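2-aminomuconate 6-semialdehyde dehydrogenase (Burkholderia cenocepacia, PDB 4U3W) probably oxidises 2-aminomuconate 6-semialdehyde to 2-aminomuconate, using a nicotinamide cofactor as other members of the aldehyde dehydrogenase family do. Local coordinates at residues A[274-285]-A[436-447]. Sequence-based numbering, arbitrary orientation.
Sequences GGKNAAVVFADA and LAASIWTTQLAR
I440 CD1 packs on V280 CB at 3.7 Å, the two side chains side by side and pointing the same way from parallel strands 277-281 and 437-441, which are laced by four backbone hydrogen bonds. Toward L436, a water links A278 N to A437 O, and N277 OD1 accepts A437 N at 2.9 Å while its amide nitrogen serves C306 and C308. Beyond the strands, D284 binds segment 436-447 with both carboxylate oxygens. OD1 takes T442 OG1 on its syn side at 2.6 Å and T443 N from above the plane; T443 OG1 donates a hydrogen bond to D284 O. An aspartate suits this turn because OD2 also receives R447 NE and NH1 in a salt bridge, side-on and both at 3.1 Å.

R447 starts with CG anti to the backbone N (chi1 -169°), and a bend at chi3 lays its end along F282. CD lies 3.5 Å from the F282 centroid, a CH-pi contact; the guanidinium stacks on the same face, an off-centre cation-pi contact, planes 7° apart. CZ is 3.5 Å from F282 CD1 and NH2 3.5 Å from F282 CE1; NH2 forms a second salt bridge, with E422. Arginine thus offers both a flat cation and directed N-H groups.

Small or beta-branched A278 and V280 suit a sheet face packed by helix 422-430; on the opposite face helix 287-299 meets V281 and W441 through A290. Strand 277-281 lies between 309-315 and 437-441, within the catalytic-domain sheet characteristic of aldehyde dehydrogenases.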
ATOM      1  N   GLY A 274     -24.751  -8.666 -16.184  1.00 39.00           N
ATOM      2  CA  GLY A 274     -24.876 -10.032 -16.704  1.00 36.87           C
ATOM      3  C   GLY A 274     -23.550 -10.678 -17.065  1.00 37.02           C
ATOM      4  O   GLY A 274     -22.483 -10.034 -17.006  1.00 33.06           O
ATOM      5  N   GLY A 275     -23.594 -11.973 -17.405  1.00 36.18           N
ATOM      6  CA  GLY A 275     -22.425 -12.638 -17.939  1.00 33.00           C
ATOM      7  C   GLY A 275     -22.848 -13.811 -18.848  1.00 34.74           C
ATOM      8  O   GLY A 275     -23.992 -14.285 -18.787  1.00 34.64           O
ATOM      9  N   LYS A 276     -21.936 -14.260 -19.702  1.00 32.77           N
ATOM     10  CA  LYS A 276     -22.108 -15.538 -20.425  1.00 30.59           C
ATOM     11  C   LYS A 276     -20.806 -16.286 -20.270  1.00 28.15           C
ATOM     12  O   LYS A 276     -19.980 -16.363 -21.188  1.00 31.96           O
ATOM     13  CB  LYS A 276     -22.452 -15.332 -21.885  1.00 32.12           C
ATOM     14  CG  LYS A 276     -22.870 -16.662 -22.612  1.00 37.41           C
ATOM     15  CD  LYS A 276     -24.252 -17.180 -22.139  1.00 34.58           C
ATOM     16  CE  LYS A 276     -24.655 -18.474 -22.920  1.00 31.13           C
ATOM     17  NZ  LYS A 276     -26.040 -18.885 -22.554  1.00 31.65           N
ATOM     18  N   ASN A 277     -20.592 -16.758 -19.049  1.00 29.48           N
ATOM     19  CA  ASN A 277     -19.301 -17.229 -18.616  1.00 30.34           C
ATOM     20  C   ASN A 277     -18.913 -18.603 -19.151  1.00 29.82           C
ATOM     21  O   ASN A 277     -19.755 -19.470 -19.314  1.00 31.82           O
ATOM     22  CB  ASN A 277     -19.260 -17.257 -17.095  1.00 28.23           C
ATOM     23  CG  ASN A 277     -19.759 -15.952 -16.501  1.00 30.74           C
ATOM     24  OD1 ASN A 277     -19.197 -14.878 -16.753  1.00 30.77           O
ATOM     25  ND2 ASN A 277     -20.792 -16.045 -15.699  1.00 30.14           N
ATOM     26  N   ALA A 278     -17.625 -18.767 -19.420  1.00 30.11           N
ATOM     27  CA  ALA A 278     -17.056 -20.045 -19.876  1.00 28.87           C
ATOM     28  C   ALA A 278     -16.284 -20.794 -18.778  1.00 29.65           C
ATOM     29  O   ALA A 278     -15.669 -20.162 -17.861  1.00 29.42           O
ATOM     30  CB  ALA A 278     -16.133 -19.815 -21.067  1.00 27.67           C
ATOM     31  N   ALA A 279     -16.323 -22.123 -18.882  1.00 29.31           N
ATOM     32  CA  ALA A 279     -15.389 -23.009 -18.187  1.00 29.54           C
ATOM     33  C   ALA A 279     -14.551 -23.717 -19.267  1.00 30.25           C
ATOM     34  O   ALA A 279     -15.103 -24.158 -20.291  1.00 29.59           O
ATOM     35  CB  ALA A 279     -16.143 -24.024 -17.312  1.00 29.59           C
ATOM     36  N   VAL A 280     -13.228 -23.758 -19.069  1.00 31.11           N
ATOM     37  CA  VAL A 280     -12.303 -24.365 -20.043  1.00 32.66           C
ATOM     38  C   VAL A 280     -11.652 -25.551 -19.379  1.00 31.32           C
ATOM     39  O   VAL A 280     -11.153 -25.419 -18.275  1.00 30.55           O
ATOM     40  CB  VAL A 280     -11.213 -23.353 -20.541  1.00 34.00           C
ATOM     41  CG1 VAL A 280     -10.286 -23.997 -21.581  1.00 35.86           C
ATOM     42  CG2 VAL A 280     -11.897 -22.117 -21.158  1.00 31.95           C
ATOM     43  N   VAL A 281     -11.733 -26.711 -20.023  1.00 33.34           N
ATOM     44  CA  VAL A 281     -11.106 -27.912 -19.499  1.00 34.55           C
ATOM     45  C   VAL A 281     -10.052 -28.449 -20.478  1.00 31.08           C
ATOM     46  O   VAL A 281     -10.391 -28.923 -21.539  1.00 31.90           O
ATOM     47  CB  VAL A 281     -12.148 -29.040 -19.187  1.00 34.42           C
ATOM     48  CG1 VAL A 281     -11.435 -30.225 -18.522  1.00 32.81           C
ATOM     49  CG2 VAL A 281     -13.249 -28.483 -18.237  1.00 26.39           C
ATOM     50  N   PHE A 282      -8.777 -28.368 -20.101  1.00 32.51           N
ATOM     51  CA  PHE A 282      -7.714 -28.906 -20.924  1.00 35.36           C
ATOM     52  C   PHE A 282      -7.598 -30.432 -20.694  1.00 36.13           C
ATOM     53  O   PHE A 282      -7.963 -30.909 -19.607  1.00 35.81           O
ATOM     54  CB  PHE A 282      -6.393 -28.183 -20.589  1.00 33.63           C
ATOM     55  CG  PHE A 282      -6.325 -26.790 -21.155  1.00 35.17           C
ATOM     56  CD1 PHE A 282      -5.856 -26.577 -22.452  1.00 35.99           C
ATOM     57  CD2 PHE A 282      -6.782 -25.693 -20.406  1.00 33.85           C
ATOM     58  CE1 PHE A 282      -5.799 -25.312 -22.985  1.00 34.22           C
ATOM     59  CE2 PHE A 282      -6.710 -24.407 -20.920  1.00 31.73           C
ATOM     60  CZ  PHE A 282      -6.231 -24.214 -22.216  1.00 31.46           C
ATOM     61  N   ALA A 283      -7.067 -31.183 -21.675  1.00 37.78           N
ATOM     62  CA  ALA A 283      -6.904 -32.637 -21.532  1.00 37.10           C
ATOM     63  C   ALA A 283      -5.992 -32.987 -20.347  1.00 38.95           C
ATOM     64  O   ALA A 283      -6.110 -34.071 -19.790  1.00 39.97           O
ATOM     65  CB  ALA A 283      -6.327 -33.296 -22.869  1.00 37.89           C
ATOM     66  N   ASP A 284      -5.100 -32.077 -19.938  1.00 37.58           N
ATOM     67  CA  ASP A 284      -4.196 -32.366 -18.820  1.00 36.25           C
ATOM     68  C   ASP A 284      -4.822 -32.070 -17.450  1.00 35.70           C
ATOM     69  O   ASP A 284      -4.155 -32.172 -16.409  1.00 34.30           O
ATOM     70  CB  ASP A 284      -2.873 -31.595 -18.974  1.00 35.78           C
ATOM     71  CG  ASP A 284      -3.034 -30.042 -18.890  1.00 40.23           C
ATOM     72  OD1 ASP A 284      -3.859 -29.534 -18.100  1.00 39.71           O
ATOM     73  OD2 ASP A 284      -2.295 -29.311 -19.611  1.00 38.40           O
ATOM     74  N   ALA A 285      -6.099 -31.678 -17.439  1.00 35.11           N
ATOM     75  CA  ALA A 285      -6.779 -31.396 -16.177  1.00 33.67           C
ATOM     76  C   ALA A 285      -6.964 -32.646 -15.363  1.00 33.07           C
ATOM     77  O   ALA A 285      -6.910 -33.751 -15.906  1.00 34.71           O
ATOM     78  CB  ALA A 285      -8.180 -30.697 -16.423  1.00 31.68           C
ATOM     79  N   LEU A 436     -17.649 -11.194 -17.357  1.00 33.49           N
ATOM     80  CA  LEU A 436     -17.782 -11.288 -15.903  1.00 31.19           C
ATOM     81  C   LEU A 436     -16.748 -12.235 -15.318  1.00 30.64           C
ATOM     82  O   LEU A 436     -15.843 -11.779 -14.593  1.00 31.22           O
ATOM     83  CB  LEU A 436     -19.152 -11.774 -15.491  1.00 31.74           C
ATOM     84  CG  LEU A 436     -19.465 -11.820 -13.984  1.00 31.42           C
ATOM     85  CD1 LEU A 436     -19.077 -10.490 -13.210  1.00 45.86           C
ATOM     86  CD2 LEU A 436     -20.984 -12.069 -13.818  1.00 30.72           C
ATOM     87  N   ALA A 437     -16.861 -13.536 -15.598  1.00 29.03           N
ATOM     88  CA  ALA A 437     -15.920 -14.484 -14.962  1.00 28.48           C
ATOM     89  C   ALA A 437     -15.572 -15.675 -15.872  1.00 28.95           C
ATOM     90  O   ALA A 437     -16.218 -15.893 -16.881  1.00 27.87           O
ATOM     91  CB  ALA A 437     -16.494 -14.998 -13.644  1.00 28.02           C
ATOM     92  N   ALA A 438     -14.528 -16.441 -15.505  1.00 27.51           N
ATOM     93  CA  ALA A 438     -14.207 -17.651 -16.240  1.00 26.64           C
ATOM     94  C   ALA A 438     -13.521 -18.656 -15.301  1.00 27.18           C
ATOM     95  O   ALA A 438     -12.942 -18.263 -14.282  1.00 22.54           O
ATOM     96  CB  ALA A 438     -13.307 -17.324 -17.405  1.00 27.19           C
ATOM     97  N   SER A 439     -13.595 -19.939 -15.611  1.00 27.20           N
ATOM     98  CA  SER A 439     -12.769 -20.903 -14.860  1.00 28.33           C
ATOM     99  C   SER A 439     -12.038 -21.820 -15.834  1.00 28.27           C
ATOM    100  O   SER A 439     -12.561 -22.162 -16.882  1.00 28.31           O
ATOM    101  CB  SER A 439     -13.617 -21.709 -13.860  1.00 28.74           C
ATOM    102  OG  SER A 439     -14.561 -22.442 -14.589  1.00 32.49           O
ATOM    103  N   ILE A 440     -10.794 -22.163 -15.473  1.00 29.90           N
ATOM    104  CA  ILE A 440      -9.854 -22.930 -16.285  1.00 29.45           C
ATOM    105  C   ILE A 440      -9.421 -24.118 -15.457  1.00 29.70           C
ATOM    106  O   ILE A 440      -9.031 -23.914 -14.292  1.00 28.50           O
ATOM    107  CB  ILE A 440      -8.556 -22.090 -16.600  1.00 34.55           C
ATOM    108  CG1 ILE A 440      -8.924 -20.713 -17.176  1.00 35.34           C
ATOM    109  CG2 ILE A 440      -7.548 -22.855 -17.467  1.00 39.14           C
ATOM    110  CD1 ILE A 440      -9.514 -20.784 -18.490  1.00 35.72           C
ATOM    111  N   TRP A 441      -9.422 -25.318 -16.067  1.00 30.89           N
ATOM    112  CA  TRP A 441      -9.021 -26.547 -15.416  1.00 30.67           C
ATOM    113  C   TRP A 441      -7.783 -27.087 -16.126  1.00 29.40           C
ATOM    114  O   TRP A 441      -7.846 -27.441 -17.314  1.00 28.34           O
ATOM    115  CB  TRP A 441     -10.163 -27.595 -15.419  1.00 27.29           C
ATOM    116  CG  TRP A 441     -11.289 -27.109 -14.613  1.00 30.63           C
ATOM    117  CD1 TRP A 441     -12.288 -26.271 -15.030  1.00 26.71           C
ATOM    118  CD2 TRP A 441     -11.533 -27.374 -13.221  1.00 27.47           C
ATOM    119  NE1 TRP A 441     -13.143 -25.998 -13.978  1.00 28.23           N
ATOM    120  CE2 TRP A 441     -12.686 -26.640 -12.851  1.00 30.52           C
ATOM    121  CE3 TRP A 441     -10.881 -28.145 -12.253  1.00 32.95           C
ATOM    122  CZ2 TRP A 441     -13.213 -26.659 -11.539  1.00 26.84           C
ATOM    123  CZ3 TRP A 441     -11.398 -28.171 -10.970  1.00 32.20           C
ATOM    124  CH2 TRP A 441     -12.558 -27.444 -10.625  1.00 27.59           C
ATOM    125  N   THR A 442      -6.659 -27.102 -15.401  1.00 28.94           N
ATOM    126  CA  THR A 442      -5.390 -27.628 -15.919  1.00 31.27           C
ATOM    127  C   THR A 442      -4.470 -27.977 -14.749  1.00 29.63           C
ATOM    128  O   THR A 442      -4.544 -27.333 -13.701  1.00 31.13           O
ATOM    129  CB  THR A 442      -4.684 -26.589 -16.842  1.00 34.25           C
ATOM    130  OG1 THR A 442      -3.433 -27.104 -17.315  1.00 35.28           O
ATOM    131  CG2 THR A 442      -4.467 -25.284 -16.085  1.00 31.41           C
ATOM    132  N   THR A 443      -3.599 -28.970 -14.929  1.00 29.88           N
ATOM    133  CA  THR A 443      -2.574 -29.221 -13.917  1.00 29.49           C
ATOM    134  C   THR A 443      -1.229 -28.560 -14.277  1.00 31.79           C
ATOM    135  O   THR A 443      -0.246 -28.708 -13.527  1.00 32.88           O
ATOM    136  CB  THR A 443      -2.311 -30.734 -13.749  1.00 33.78           C
ATOM    137  OG1 THR A 443      -1.981 -31.254 -15.024  1.00 29.07           O
ATOM    138  CG2 THR A 443      -3.545 -31.464 -13.237  1.00 35.05           C
ATOM    139  N   GLN A 444      -1.153 -27.853 -15.409  1.00 30.54           N
ATOM    140  CA  GLN A 444       0.141 -27.326 -15.842  0.55 30.21           C
ATOM    141  C   GLN A 444       0.407 -25.914 -15.352  1.00 31.72           C
ATOM    142  O   GLN A 444      -0.440 -24.982 -15.489  1.00 27.35           O
ATOM    143  CB  GLN A 444       0.253 -27.406 -17.365  0.55 30.18           C
ATOM    144  CG  GLN A 444       0.276 -28.836 -17.852  0.55 31.06           C
ATOM    145  CD  GLN A 444       1.529 -29.619 -17.477  0.55 35.01           C
ATOM    146  OE1 GLN A 444       2.649 -29.311 -17.928  0.55 33.90           O
ATOM    147  NE2 GLN A 444       1.336 -30.693 -16.691  0.55 37.47           N
ATOM    148  N   LEU A 445       1.577 -25.753 -14.739  1.00 31.61           N
ATOM    149  CA  LEU A 445       1.988 -24.479 -14.130  1.00 31.11           C
ATOM    150  C   LEU A 445       1.988 -23.298 -15.105  1.00 32.32           C
ATOM    151  O   LEU A 445       1.284 -22.307 -14.894  1.00 33.03           O
ATOM    152  CB  LEU A 445       3.397 -24.616 -13.502  1.00 28.54           C
ATOM    153  CG  LEU A 445       4.006 -23.348 -12.878  1.00 31.75           C
ATOM    154  CD1 LEU A 445       3.225 -22.851 -11.601  1.00 28.45           C
ATOM    155  CD2 LEU A 445       5.485 -23.645 -12.549  1.00 29.33           C
ATOM    156  N   ALA A 446       2.755 -23.412 -16.185  1.00 32.37           N
ATOM    157  CA  ALA A 446       2.870 -22.321 -17.143  1.00 32.83           C
ATOM    158  C   ALA A 446       1.513 -22.007 -17.802  1.00 33.33           C
ATOM    159  O   ALA A 446       1.094 -20.841 -17.880  1.00 30.06           O
ATOM    160  CB  ALA A 446       3.937 -22.657 -18.200  1.00 37.41           C
ATOM    161  N   ARG A 447       0.838 -23.052 -18.245  1.00 32.35           N
ATOM    162  CA  ARG A 447      -0.443 -22.889 -18.889  1.00 33.31           C
ATOM    163  C   ARG A 447      -1.500 -22.155 -18.024  1.00 33.28           C
ATOM    164  O   ARG A 447      -2.218 -21.259 -18.524  1.00 33.66           O
ATOM    165  CB  ARG A 447      -0.997 -24.249 -19.296  1.00 32.18           C
ATOM    166  CG  ARG A 447      -2.164 -24.043 -20.169  1.00 37.72           C
ATOM    167  CD  ARG A 447      -3.175 -25.145 -20.107  1.00 39.70           C
ATOM    168  NE  ARG A 447      -2.784 -26.420 -20.684  1.00 42.45           N
ATOM    169  CZ  ARG A 447      -2.435 -26.641 -21.947  1.00 47.08           C
ATOM    170  NH1 ARG A 447      -2.178 -27.878 -22.343  1.00 46.03           N
ATOM    171  NH2 ARG A 447      -2.307 -25.646 -22.807  1.00 50.54           N
TER
HETATM  172  O   HOH W   1     -19.063 -13.007 -18.857  1.00 27.93           O
HETATM  173  O   HOH W   2     -16.075 -16.294 -19.527  1.00 27.39           O
HETATM  174  O   HOH W   3     -16.822 -20.763 -15.304  1.00 37.17           O